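Local coordinates for 3-carboxy-cis,cis-muconate cycloisomerase (Pseudomonas putida, PDB 1RE5), which is a mostly helical cycloisomerase of the fumarase/aspartase (adenylosuccinate lyase) superfamily and assembles from four copies of the chain, at residues L302-A307 / W320-E325; Q224-H227 / R232-E235; E17-R22 / I330-S335; V234-V239 / E325-I330; L116-A121 / P185-L190. All blocks are in the same frame, centred on the assembly; numbering follows the deposited sequence.

Contact 1: L302-A307 / W320-E325; sequences LSTLFA and WHAEWE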
# COMPACT_ATOMS: atom_id res chain seq x y z
N LEU D 302 -5.84 -4.51 0.11
CA LEU D 302 -6.50 -4.15 -1.13
C LEU D 302 -5.52 -3.86 -2.25
O LEU D 302 -5.73 -4.27 -3.41
CB LEU D 302 -7.33 -2.91 -0.93
CG LEU D 302 -8.78 -3.21 -1.15
CD1 LEU D 302 -9.26 -4.13 -0.04
CD2 LEU D 302 -9.56 -1.90 -1.17
N SER D 303 -4.45 -3.13 -1.92
CA SER D 303 -3.48 -2.77 -2.94
C SER D 303 -2.82 -4.03 -3.45
O SER D 303 -2.40 -4.07 -4.61
CB SER D 303 -2.46 -1.77 -2.41
OG SER D 303 -1.72 -2.31 -1.34
N THR D 304 -2.76 -5.07 -2.62
CA THR D 304 -2.16 -6.32 -3.08
C THR D 304 -2.97 -6.89 -4.24
O THR D 304 -2.42 -7.31 -5.25
CB THR D 304 -2.07 -7.38 -1.96
OG1 THR D 304 -1.13 -6.97 -0.97
CG2 THR D 304 -1.62 -8.72 -2.55
N LEU D 305 -4.29 -6.90 -4.09
CA LEU D 305 -5.12 -7.41 -5.15
C LEU D 305 -4.96 -6.54 -6.39
O LEU D 305 -4.92 -7.04 -7.52
CB LEU D 305 -6.57 -7.47 -4.70
CG LEU D 305 -6.79 -8.51 -3.59
CD1 LEU D 305 -8.24 -8.52 -3.16
CD2 LEU D 305 -6.39 -9.89 -4.08
N PHE D 306 -4.85 -5.22 -6.22
CA PHE D 306 -4.65 -4.37 -7.39
C PHE D 306 -3.31 -4.73 -8.03
O PHE D 306 -3.21 -4.93 -9.24
CB PHE D 306 -4.65 -2.89 -7.01
CG PHE D 306 -6.02 -2.28 -6.96
CD1 PHE D 306 -6.66 -2.08 -5.74
CD2 PHE D 306 -6.69 -1.92 -8.13
CE1 PHE D 306 -7.94 -1.53 -5.69
CE2 PHE D 306 -7.97 -1.38 -8.10
CZ PHE D 306 -8.60 -1.18 -6.87
N ALA D 307 -2.28 -4.83 -7.21
CA ALA D 307 -0.94 -5.15 -7.69
C ALA D 307 -0.84 -6.48 -8.45
O ALA D 307 0.05 -6.65 -9.29
CB ALA D 307 0.03 -5.15 -6.53
N TRP D 320 -1.20 -14.72 -9.21
CA TRP D 320 -2.43 -15.42 -8.89
C TRP D 320 -2.35 -16.01 -7.49
O TRP D 320 -3.32 -15.96 -6.73
CB TRP D 320 -2.67 -16.52 -9.91
CG TRP D 320 -3.82 -17.42 -9.61
CD1 TRP D 320 -5.06 -17.06 -9.14
CD2 TRP D 320 -3.88 -18.84 -9.83
NE1 TRP D 320 -5.88 -18.17 -9.07
CE2 TRP D 320 -5.18 -19.27 -9.48
CE3 TRP D 320 -2.95 -19.79 -10.29
CZ2 TRP D 320 -5.58 -20.62 -9.59
CZ3 TRP D 320 -3.35 -21.12 -10.39
CH2 TRP D 320 -4.65 -21.52 -10.04
N HIS D 321 -1.19 -16.56 -7.13
CA HIS D 321 -1.02 -17.14 -5.81
C HIS D 321 -1.22 -16.07 -4.73
O HIS D 321 -1.74 -16.37 -3.67
CB HIS D 321 0.38 -17.73 -5.67
CG HIS D 321 0.62 -18.93 -6.53
ND1 HIS D 321 0.67 -18.86 -7.91
CD2 HIS D 321 0.86 -20.23 -6.21
CE1 HIS D 321 0.93 -20.06 -8.40
NE2 HIS D 321 1.06 -20.91 -7.39
N ALA D 322 -0.82 -14.84 -5.02
CA ALA D 322 -0.96 -13.74 -4.06
C ALA D 322 -2.42 -13.44 -3.66
O ALA D 322 -2.67 -12.86 -2.61
CB ALA D 322 -0.33 -12.48 -4.63
N GLU D 323 -3.39 -13.81 -4.50
CA GLU D 323 -4.79 -13.55 -4.17
C GLU D 323 -5.34 -14.50 -3.12
O GLU D 323 -6.11 -14.11 -2.26
CB GLU D 323 -5.68 -13.69 -5.40
CG GLU D 323 -5.18 -13.07 -6.69
CD GLU D 323 -6.13 -13.35 -7.86
OE1 GLU D 323 -7.02 -14.21 -7.71
OE2 GLU D 323 -5.97 -12.72 -8.93
N TRP D 324 -4.94 -15.77 -3.21
CA TRP D 324 -5.46 -16.82 -2.34
C TRP D 324 -5.80 -16.51 -0.88
O TRP D 324 -6.93 -16.74 -0.44
CB TRP D 324 -4.55 -18.05 -2.41
CG TRP D 324 -4.42 -18.59 -3.82
CD1 TRP D 324 -5.07 -18.14 -4.95
CD2 TRP D 324 -3.54 -19.64 -4.26
NE1 TRP D 324 -4.64 -18.84 -6.06
CE2 TRP D 324 -3.70 -19.76 -5.66
CE3 TRP D 324 -2.64 -20.49 -3.61
CZ2 TRP D 324 -2.99 -20.69 -6.42
CZ3 TRP D 324 -1.93 -21.41 -4.37
CH2 TRP D 324 -2.11 -21.51 -5.76
N GLU D 325 -4.85 -15.99 -0.12
CA GLU D 325 -5.12 -15.70 1.28
C GLU D 325 -5.54 -14.26 1.50
O GLU D 325 -6.19 -13.94 2.49
CB GLU D 325 -3.89 -16.02 2.12
CG GLU D 325 -3.44 -17.47 1.98
CD GLU D 325 -4.46 -18.46 2.53
OE1 GLU D 325 -5.66 -18.36 2.17
OE2 GLU D 325 -4.05 -19.35 3.31
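The backbones of 302-307 and 320-325 come nearest where Leu305 faces Glu323, with their CA atoms 6.2 Å apart. Both segments belong to the long-helix bundle of the fumarase/aspartase fold, at the end of helix 286-307 and the start of helix 319-347. The contact is small and mostly apolar. Leu305 reaches it with one methyl. Its CG lies beside the backbone N (chi1 -67°), which carries CD2 across to 4.0 Å from Glu323 CA and 4.1 Å from Glu323 CB. The two side chains cross at about a right angle, and Glu323 offers only its base here. Its carboxylate serves another purpose: OE1 makes a salt bridge to Arg230, and OE2 a weak hydrogen bond to Gln311. One residue earlier in each segment, Thr304 points at Ala322, and Thr296 of the second subunit packs on both. Thr304 also lines the pocket holding 2,3-dihydroxy-1,4-dithiobutane. Its CG2 methyl comes within 4.3 Å of Ala322 O.

Contact 2: Q224-H227 / R232-E235; sequences QPWH and RLVE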
# COMPACT_ATOMS: atom_id res chain seq x y z
N GLN D 224 -17.02 -14.86 -21.29
CA GLN D 224 -15.86 -15.72 -21.55
C GLN D 224 -15.17 -16.05 -20.24
O GLN D 224 -15.42 -15.40 -19.23
CB GLN D 224 -14.87 -15.01 -22.47
CG GLN D 224 -14.42 -13.64 -21.99
CD GLN D 224 -13.66 -12.86 -23.06
OE1 GLN D 224 -13.72 -11.63 -23.12
NE2 GLN D 224 -12.93 -13.59 -23.91
N PRO D 225 -14.30 -17.08 -20.23
CA PRO D 225 -13.58 -17.45 -19.01
C PRO D 225 -12.70 -16.27 -18.59
O PRO D 225 -12.34 -15.45 -19.44
CB PRO D 225 -12.76 -18.65 -19.45
CG PRO D 225 -13.63 -19.29 -20.49
CD PRO D 225 -14.11 -18.10 -21.28
N TRP D 226 -12.35 -16.17 -17.32
CA TRP D 226 -11.52 -15.05 -16.86
C TRP D 226 -10.33 -15.46 -15.98
O TRP D 226 -10.07 -14.85 -14.95
CB TRP D 226 -12.39 -14.04 -16.10
CG TRP D 226 -13.37 -14.68 -15.16
CD1 TRP D 226 -14.53 -15.32 -15.50
CD2 TRP D 226 -13.23 -14.83 -13.74
NE1 TRP D 226 -15.13 -15.85 -14.38
CE2 TRP D 226 -14.35 -15.57 -13.29
CE3 TRP D 226 -12.27 -14.41 -12.81
CZ2 TRP D 226 -14.54 -15.90 -11.94
CZ3 TRP D 226 -12.45 -14.74 -11.46
CH2 TRP D 226 -13.58 -15.48 -11.05
N HIS D 227 -9.58 -16.48 -16.41
CA HIS D 227 -8.42 -16.95 -15.65
C HIS D 227 -7.41 -15.85 -15.31
O HIS D 227 -6.82 -15.87 -14.23
CB HIS D 227 -7.69 -18.07 -16.40
CG HIS D 227 -8.52 -19.30 -16.62
ND1 HIS D 227 -9.27 -19.88 -15.61
CD2 HIS D 227 -8.74 -20.05 -17.72
CE1 HIS D 227 -9.91 -20.93 -16.09
NE2 HIS D 227 -9.61 -21.05 -17.37
N ARG D 232 -13.16 -8.57 -11.47
CA ARG D 232 -14.33 -8.92 -10.66
C ARG D 232 -13.98 -9.09 -9.18
O ARG D 232 -14.67 -8.57 -8.30
CB ARG D 232 -15.00 -10.19 -11.19
CG ARG D 232 -15.79 -9.99 -12.48
CD ARG D 232 -16.36 -11.29 -13.02
NE ARG D 232 -15.87 -11.54 -14.37
CZ ARG D 232 -16.62 -11.46 -15.46
NH1 ARG D 232 -17.90 -11.16 -15.36
NH2 ARG D 232 -16.08 -11.66 -16.65
N LEU D 233 -12.89 -9.81 -8.90
CA LEU D 233 -12.50 -10.04 -7.50
C LEU D 233 -11.95 -8.76 -6.85
O LEU D 233 -12.20 -8.48 -5.68
CB LEU D 233 -11.44 -11.15 -7.42
CG LEU D 233 -11.79 -12.49 -8.09
CD1 LEU D 233 -10.66 -13.50 -7.86
CD2 LEU D 233 -13.09 -13.02 -7.51
N VAL D 234 -11.20 -7.98 -7.62
CA VAL D 234 -10.62 -6.76 -7.09
C VAL D 234 -11.71 -5.72 -6.82
O VAL D 234 -11.62 -4.96 -5.86
CB VAL D 234 -9.59 -6.20 -8.07
CG1 VAL D 234 -8.98 -4.92 -7.53
CG2 VAL D 234 -8.50 -7.25 -8.28
N GLU D 235 -12.76 -5.69 -7.64
CA GLU D 235 -13.84 -4.75 -7.38
C GLU D 235 -14.55 -5.08 -6.07
O GLU D 235 -14.86 -4.18 -5.27
CB GLU D 235 -14.87 -4.77 -8.49
CG GLU D 235 -16.19 -4.15 -8.09
CD GLU D 235 -17.15 -4.06 -9.25
OE1 GLU D 235 -17.38 -5.09 -9.93
OE2 GLU D 235 -17.69 -2.95 -9.48
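Arg232 holds its guanidinium over the face of the Trp226 indole, tilted, in a cation-pi contact between the first turns of helix 231-257 and the loop that precedes it. From CB, which points toward the loop, the chain runs extended through CG. At CD it packs on Val189, and the bend at chi3 (-122°) then swings the tip over the indole. NE comes first, 4.1 Å from Trp226 CG and above the ring, displaced toward its rim. CZ follows, 4.7 Å from the centroid of the five-membered ring and 21° off its normal. The ring and guanidinium planes are 45° apart, so the charge covers the face without a flat stack. At the tip, NH2 stands 4.1 Å from Trp226 CD1 and has a long, weak ion pair with Glu223. NH1 makes a weak hydrogen bond to Arg186 O. Trp226 itself is held at the nitrogen, where NE1 hydrogen-bonds to Leu190 O. Its CG sits between the backbone N and carbonyl carbon. The six-membered ring meets Leu233, and the two side chains cross at about a right angle. There Leu233 CG lies 4.1 Å from Trp226 CZ3.

Contact 3: E17-R22 / I330-S335; sequences EIFSDR and ICCLVS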
# COMPACT_ATOMS: atom_id res chain seq x y z
N GLU D 17 -16.14 -19.21 9.41
CA GLU D 17 -16.61 -20.52 9.00
C GLU D 17 -16.53 -20.65 7.47
O GLU D 17 -16.10 -21.67 6.93
CB GLU D 17 -18.04 -20.74 9.48
CG GLU D 17 -18.50 -22.19 9.40
CD GLU D 17 -17.52 -23.13 10.07
OE1 GLU D 17 -17.11 -22.85 11.22
OE2 GLU D 17 -17.14 -24.16 9.45
N ILE D 18 -16.95 -19.59 6.78
CA ILE D 18 -16.90 -19.59 5.34
C ILE D 18 -15.45 -19.68 4.87
O ILE D 18 -15.14 -20.42 3.94
CB ILE D 18 -17.51 -18.30 4.75
CG1 ILE D 18 -19.01 -18.26 5.02
CG2 ILE D 18 -17.22 -18.21 3.26
CD1 ILE D 18 -19.72 -17.08 4.35
N PHE D 19 -14.57 -18.92 5.50
CA PHE D 19 -13.17 -18.94 5.09
C PHE D 19 -12.32 -19.76 6.02
O PHE D 19 -11.48 -19.24 6.76
CB PHE D 19 -12.64 -17.51 4.96
CG PHE D 19 -13.23 -16.77 3.80
CD1 PHE D 19 -12.87 -17.09 2.50
CD2 PHE D 19 -14.21 -15.79 4.01
CE1 PHE D 19 -13.48 -16.46 1.41
CE2 PHE D 19 -14.82 -15.15 2.92
CZ PHE D 19 -14.45 -15.49 1.62
N SER D 20 -12.57 -21.06 5.96
CA SER D 20 -11.86 -22.04 6.76
C SER D 20 -11.45 -23.08 5.74
O SER D 20 -11.89 -23.03 4.58
CB SER D 20 -12.80 -22.67 7.78
OG SER D 20 -13.94 -23.22 7.12
N ASP D 21 -10.62 -24.03 6.15
CA ASP D 21 -10.22 -25.07 5.21
C ASP D 21 -11.45 -25.81 4.70
O ASP D 21 -11.59 -26.09 3.51
CB ASP D 21 -9.27 -26.03 5.88
CG ASP D 21 -7.96 -25.39 6.22
OD1 ASP D 21 -7.39 -24.74 5.32
OD2 ASP D 21 -7.52 -25.53 7.39
N ARG D 22 -12.35 -26.12 5.63
CA ARG D 22 -13.57 -26.83 5.29
C ARG D 22 -14.34 -26.08 4.22
O ARG D 22 -14.79 -26.68 3.24
CB ARG D 22 -14.42 -26.99 6.54
CG ARG D 22 -15.63 -27.90 6.40
CD ARG D 22 -16.88 -27.16 6.83
NE ARG D 22 -17.42 -26.33 5.75
CZ ARG D 22 -17.92 -25.11 5.92
NH1 ARG D 22 -17.96 -24.57 7.12
NH2 ARG D 22 -18.41 -24.44 4.88
N ILE D 330 -9.36 -9.95 3.85
CA ILE D 330 -10.15 -8.73 3.72
C ILE D 330 -11.57 -8.98 4.22
O ILE D 330 -12.09 -8.22 5.03
CB ILE D 330 -10.18 -8.24 2.27
CG1 ILE D 330 -8.77 -7.85 1.82
CG2 ILE D 330 -11.11 -7.05 2.15
CD1 ILE D 330 -8.64 -7.52 0.36
N CYS D 331 -12.19 -10.05 3.74
CA CYS D 331 -13.55 -10.40 4.14
C CYS D 331 -13.68 -10.58 5.65
O CYS D 331 -14.64 -10.11 6.27
CB CYS D 331 -13.99 -11.67 3.43
SG CYS D 331 -14.32 -11.42 1.68
N CYS D 332 -12.72 -11.28 6.25
CA CYS D 332 -12.78 -11.51 7.68
C CYS D 332 -12.61 -10.22 8.47
O CYS D 332 -13.34 -9.97 9.43
CB CYS D 332 -11.71 -12.53 8.09
SG CYS D 332 -12.04 -14.14 7.37
N LEU D 333 -11.64 -9.41 8.06
CA LEU D 333 -11.37 -8.13 8.71
C LEU D 333 -12.61 -7.25 8.73
O LEU D 333 -12.96 -6.66 9.76
CB LEU D 333 -10.24 -7.41 7.97
CG LEU D 333 -8.89 -7.15 8.66
CD1 LEU D 333 -8.75 -7.96 9.94
CD2 LEU D 333 -7.77 -7.48 7.68
N VAL D 334 -13.28 -7.17 7.59
CA VAL D 334 -14.47 -6.37 7.48
C VAL D 334 -15.63 -6.97 8.29
O VAL D 334 -16.39 -6.23 8.93
CB VAL D 334 -14.87 -6.21 6.00
CG1 VAL D 334 -16.18 -5.46 5.89
CG2 VAL D 334 -13.77 -5.46 5.26
N SER D 335 -15.77 -8.29 8.28
CA SER D 335 -16.85 -8.95 9.02
C SER D 335 -16.69 -8.63 10.50
O SER D 335 -17.67 -8.45 11.21
CB SER D 335 -16.82 -10.46 8.80
OG SER D 335 -15.78 -11.05 9.56
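Phe19 meets helix 319-347 through two neighbouring cysteines. The contact joins the turn between the N-terminal helices 13-18 and 21-40 to this long helix of the fumarase/aspartase-type bundle. The apolar part is carried mainly by Cys331. Its CB lies 3.6 Å from Phe19 CE2, and it approaches the ring obliquely. Cys332 SG adds a touch on Phe19 CB. Ile18 CG2 lies over one ring face, and Pro328 also packs on Phe19. The sulfur-aromatic part uses both thiols. Cys331 SG is 4.8 Å from the centroid of the Phe19 ring and 52° off its normal. With chi1 at -72°, Cys331 SG lies near Phe19 CE2 and CZ, at 4.0 and 4.1 Å. Cys332 SG is further out, 5.4 Å from the same centroid. Hydrogen bonds order each segment separately. Phe19 sits in the break between the two N-terminal helices, where Ser20 is the N-cap of the second. Ser20 OG bonds to Glu17 O at 2.7 Å and also takes the backbone N of Gly23. On the other side Ser335 OG bonds to Cys332 O at 2.7 Å and to Ala12 N. Asp21 receives backbone N-H groups from Gln4 and Leu5 of the second subunit. The chemistry is therefore divided. Buried carbon and sulfur join the two segments, while polar bonds shape the turn that presents Phe19.

Contact 4: V234-V239 / E325-I330; sequences VEFASV and ETLPDI
Ala237 projects toward Ile330 and Leu327 and meets them with its one methyl. Its CB is 4.0 Å from Ile330 CD1 and 4.5 Å from Leu327 CD2. Ile330 gets there with an extended chain (chi2 172°) that carries CD1 to the alanine. Beside this pair, Leu327 CD2 touches the edge of the Phe236 ring, 4.1 Å from Phe236 CD2, and the side chains cross at about a right angle. Around this first shell, Leu118 and Leu187 pack on Phe236, and Leu305 packs on Ala237. Each helix also reaches a different neighbour: Ser238 OG hydrogen-bonds to Ser238 of the third subunit, and Asp329 packs on Asp329 of the second. Helix 319-347 is kinked: the backbone N of Glu325 and of Pro328 has no bond to the turn before. Locally the two axes approach to 10.4 Å and run in similar directions, 28° apart. Such near-parallel helices with an apolar interface typify the central bundle of the fumarase/aspartase superfamily, where four subunits combine their long helices into one core.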
# COMPACT_ATOMS: atom_id res chain seq x y z
N VAL D 234 -11.20 -7.98 -7.62
CA VAL D 234 -10.62 -6.76 -7.09
C VAL D 234 -11.71 -5.72 -6.82
O VAL D 234 -11.62 -4.96 -5.86
CB VAL D 234 -9.59 -6.20 -8.07
CG1 VAL D 234 -8.98 -4.92 -7.53
CG2 VAL D 234 -8.50 -7.25 -8.28
N GLU D 235 -12.76 -5.69 -7.64
CA GLU D 235 -13.84 -4.75 -7.38
C GLU D 235 -14.55 -5.08 -6.07
O GLU D 235 -14.86 -4.18 -5.27
CB GLU D 235 -14.87 -4.77 -8.49
CG GLU D 235 -16.19 -4.15 -8.09
CD GLU D 235 -17.15 -4.06 -9.25
OE1 GLU D 235 -17.38 -5.09 -9.93
OE2 GLU D 235 -17.69 -2.95 -9.48
N PHE D 236 -14.83 -6.36 -5.85
CA PHE D 236 -15.49 -6.79 -4.61
C PHE D 236 -14.65 -6.39 -3.40
O PHE D 236 -15.17 -5.89 -2.40
CB PHE D 236 -15.70 -8.30 -4.63
CG PHE D 236 -16.31 -8.84 -3.36
CD1 PHE D 236 -17.58 -8.46 -2.96
CD2 PHE D 236 -15.60 -9.74 -2.57
CE1 PHE D 236 -18.15 -8.97 -1.78
CE2 PHE D 236 -16.16 -10.25 -1.38
CZ PHE D 236 -17.43 -9.87 -0.99
N ALA D 237 -13.34 -6.62 -3.50
CA ALA D 237 -12.43 -6.28 -2.40
C ALA D 237 -12.43 -4.78 -2.17
O ALA D 237 -12.33 -4.30 -1.06
CB ALA D 237 -11.02 -6.76 -2.73
N SER D 238 -12.55 -4.05 -3.27
CA SER D 238 -12.55 -2.61 -3.22
C SER D 238 -13.76 -2.04 -2.47
O SER D 238 -13.64 -1.10 -1.69
CB SER D 238 -12.51 -2.07 -4.64
OG SER D 238 -12.67 -0.68 -4.63
N VAL D 239 -14.94 -2.60 -2.70
CA VAL D 239 -16.13 -2.10 -2.00
C VAL D 239 -16.00 -2.43 -0.52
O VAL D 239 -16.35 -1.63 0.34
CB VAL D 239 -17.43 -2.72 -2.60
CG1 VAL D 239 -18.65 -2.19 -1.87
CG2 VAL D 239 -17.52 -2.38 -4.09
N GLU D 325 -4.85 -15.99 -0.12
CA GLU D 325 -5.12 -15.70 1.28
C GLU D 325 -5.54 -14.26 1.50
O GLU D 325 -6.19 -13.94 2.49
CB GLU D 325 -3.89 -16.02 2.12
CG GLU D 325 -3.44 -17.47 1.98
CD GLU D 325 -4.46 -18.46 2.53
OE1 GLU D 325 -5.66 -18.36 2.17
OE2 GLU D 325 -4.05 -19.35 3.31
N THR D 326 -5.18 -13.38 0.57
CA THR D 326 -5.50 -11.97 0.70
C THR D 326 -6.98 -11.62 0.70
O THR D 326 -7.45 -10.88 1.56
CB THR D 326 -4.80 -11.15 -0.40
OG1 THR D 326 -3.39 -11.43 -0.36
CG2 THR D 326 -5.02 -9.65 -0.21
N LEU D 327 -7.73 -12.15 -0.26
CA LEU D 327 -9.16 -11.84 -0.34
C LEU D 327 -9.88 -12.33 0.91
O LEU D 327 -10.74 -11.63 1.46
CB LEU D 327 -9.78 -12.48 -1.59
CG LEU D 327 -10.70 -11.59 -2.43
CD1 LEU D 327 -11.30 -12.42 -3.55
CD2 LEU D 327 -11.80 -11.01 -1.58
N PRO D 328 -9.54 -13.54 1.39
CA PRO D 328 -10.24 -13.98 2.59
C PRO D 328 -9.93 -13.07 3.78
O PRO D 328 -10.82 -12.71 4.55
CB PRO D 328 -9.73 -15.41 2.78
CG PRO D 328 -9.50 -15.86 1.37
CD PRO D 328 -8.80 -14.66 0.78
N ASP D 329 -8.67 -12.67 3.93
CA ASP D 329 -8.33 -11.79 5.04
C ASP D 329 -9.18 -10.54 5.03
O ASP D 329 -9.66 -10.09 6.07
CB ASP D 329 -6.85 -11.40 4.99
CG ASP D 329 -5.96 -12.43 5.64
OD1 ASP D 329 -4.74 -12.16 5.75
OD2 ASP D 329 -6.48 -13.51 6.02
N ILE D 330 -9.36 -9.95 3.85
CA ILE D 330 -10.15 -8.73 3.72
C ILE D 330 -11.57 -8.98 4.22
O ILE D 330 -12.09 -8.22 5.03
CB ILE D 330 -10.18 -8.24 2.27
CG1 ILE D 330 -8.77 -7.85 1.82
CG2 ILE D 330 -11.11 -7.05 2.15
CD1 ILE D 330 -8.64 -7.52 0.36

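Contact 5: L116-A121 / P185-L190; sequences LQLRDA and PRLLVL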
# COMPACT_ATOMS: atom_id res chain seq x y z
N LEU D 116 -18.18 -19.29 -4.98
CA LEU D 116 -19.24 -19.82 -4.13
C LEU D 116 -19.06 -19.28 -2.72
O LEU D 116 -20.03 -18.85 -2.08
CB LEU D 116 -19.24 -21.35 -4.13
CG LEU D 116 -19.68 -22.01 -5.45
CD1 LEU D 116 -19.67 -23.52 -5.30
CD2 LEU D 116 -21.07 -21.52 -5.86
N GLN D 117 -17.82 -19.27 -2.23
CA GLN D 117 -17.56 -18.76 -0.88
C GLN D 117 -17.87 -17.28 -0.84
O GLN D 117 -18.43 -16.77 0.14
CB GLN D 117 -16.11 -18.98 -0.48
CG GLN D 117 -15.70 -20.43 -0.47
CD GLN D 117 -14.28 -20.62 -0.03
OE1 GLN D 117 -13.97 -20.53 1.15
NE2 GLN D 117 -13.39 -20.88 -0.99
N LEU D 118 -17.52 -16.57 -1.90
CA LEU D 118 -17.78 -15.15 -1.95
C LEU D 118 -19.28 -14.87 -1.90
O LEU D 118 -19.71 -13.90 -1.28
CB LEU D 118 -17.17 -14.55 -3.22
CG LEU D 118 -15.64 -14.49 -3.20
CD1 LEU D 118 -15.16 -13.77 -4.46
CD2 LEU D 118 -15.15 -13.77 -1.95
N ARG D 119 -20.07 -15.71 -2.53
CA ARG D 119 -21.51 -15.49 -2.50
C ARG D 119 -22.03 -15.62 -1.07
O ARG D 119 -22.83 -14.80 -0.61
CB ARG D 119 -22.23 -16.47 -3.43
CG ARG D 119 -23.74 -16.25 -3.46
CD ARG D 119 -24.46 -17.59 -3.54
NE ARG D 119 -24.69 -18.00 -4.92
CZ ARG D 119 -24.56 -19.25 -5.36
NH1 ARG D 119 -24.19 -20.22 -4.52
NH2 ARG D 119 -24.82 -19.53 -6.62
N ASP D 120 -21.58 -16.64 -0.34
CA ASP D 120 -22.02 -16.81 1.04
C ASP D 120 -21.59 -15.61 1.85
O ASP D 120 -22.32 -15.17 2.73
CB ASP D 120 -21.44 -18.07 1.68
CG ASP D 120 -22.16 -19.32 1.24
OD1 ASP D 120 -23.29 -19.21 0.72
OD2 ASP D 120 -21.60 -20.42 1.43
N ALA D 121 -20.40 -15.10 1.54
CA ALA D 121 -19.85 -13.94 2.23
C ALA D 121 -20.67 -12.69 1.89
O ALA D 121 -21.03 -11.91 2.78
CB ALA D 121 -18.41 -13.73 1.84
N PRO D 185 -24.39 -9.11 -9.93
CA PRO D 185 -24.49 -9.82 -11.21
C PRO D 185 -23.16 -9.98 -11.94
O PRO D 185 -22.99 -10.87 -12.76
CB PRO D 185 -25.45 -8.95 -12.00
CG PRO D 185 -25.10 -7.56 -11.52
CD PRO D 185 -25.03 -7.78 -10.02
N ARG D 186 -22.23 -9.10 -11.62
CA ARG D 186 -20.91 -9.07 -12.23
C ARG D 186 -19.97 -10.08 -11.55
O ARG D 186 -19.22 -10.79 -12.20
CB ARG D 186 -20.37 -7.66 -12.08
CG ARG D 186 -19.42 -7.19 -13.10
CD ARG D 186 -19.04 -5.76 -12.75
NE ARG D 186 -20.13 -4.82 -12.99
CZ ARG D 186 -20.40 -3.76 -12.23
NH1 ARG D 186 -19.67 -3.49 -11.15
NH2 ARG D 186 -21.39 -2.94 -12.56
N LEU D 187 -20.05 -10.14 -10.22
CA LEU D 187 -19.20 -11.02 -9.42
C LEU D 187 -19.54 -12.50 -9.43
O LEU D 187 -18.65 -13.34 -9.56
CB LEU D 187 -19.19 -10.55 -7.97
CG LEU D 187 -18.41 -11.45 -7.00
CD1 LEU D 187 -16.90 -11.32 -7.23
CD2 LEU D 187 -18.76 -11.04 -5.59
N LEU D 188 -20.82 -12.81 -9.27
CA LEU D 188 -21.27 -14.19 -9.21
C LEU D 188 -21.34 -14.87 -10.58
O LEU D 188 -22.43 -15.16 -11.08
CB LEU D 188 -22.63 -14.26 -8.51
CG LEU D 188 -22.64 -13.68 -7.09
CD1 LEU D 188 -24.00 -13.87 -6.43
CD2 LEU D 188 -21.56 -14.35 -6.27
N VAL D 189 -20.18 -15.11 -11.17
CA VAL D 189 -20.09 -15.77 -12.46
C VAL D 189 -19.28 -17.05 -12.33
O VAL D 189 -18.49 -17.22 -11.39
CB VAL D 189 -19.42 -14.86 -13.52
CG1 VAL D 189 -20.34 -13.71 -13.88
CG2 VAL D 189 -18.06 -14.35 -13.00
N LEU D 190 -19.50 -17.96 -13.27
CA LEU D 190 -18.81 -19.24 -13.28
C LEU D 190 -17.43 -19.11 -13.93
O LEU D 190 -17.23 -18.25 -14.79
CB LEU D 190 -19.63 -20.27 -14.06
CG LEU D 190 -18.92 -21.60 -14.33
CD1 LEU D 190 -18.98 -22.47 -13.08
CD2 LEU D 190 -19.55 -22.29 -15.53
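Leu188 folds over the aliphatic base of Arg119, and this is the closer half of the contact. Leu188 CD2 is 3.6 Å from Arg119 CB, and Leu188 CD1 is 3.8 Å from Arg119 CG. The side chains cross at about a right angle. Leu188 is the centre of an inverse gamma turn just after helix 162-187, closed by the bond from Val189 N to Leu187 O at 2.8 Å. This half lies nearer the solvent, and both residues are partly exposed. The buried half is sparser across the segments: Leu118 CD1 meets Leu187 CD1 at 4.1 Å. Leu233 of helix 231-257 packs on Leu118 and continues the core there. Arg119 holds CG on the far side from its backbone N (chi1 -179°), then bends at chi2 and chi3 toward the end of helix 206-217. Its NH2 hydrogen-bonds to Leu217 O and Lys218 O. The residue thus works at two ends, its methylenes covering a leucine and its charged tip satisfying carbonyls at the end of a helix.

Overall arrangement
All five contacts lie around the helical core of one chain. Contact 4 is central, 8 Å from contact 1, 11 Å from contact 3 and 12 Å from contact 5, between centres. Contacts 1, 3 and 4 use helix 319-347, and contacts 2 and 4 share helix 231-257. Along the chain contact 3 closes the longest loop, with the others nested inside it. Contacts 5, 2 and 1 follow in series, and contact 1 is nested within contact 4. A salt bridge from Glu235 to Arg186 ties contacts 2 and 4 to contact 5. Contacts near and far in sequence thus meet in one bundle, which touches the second and third subunits.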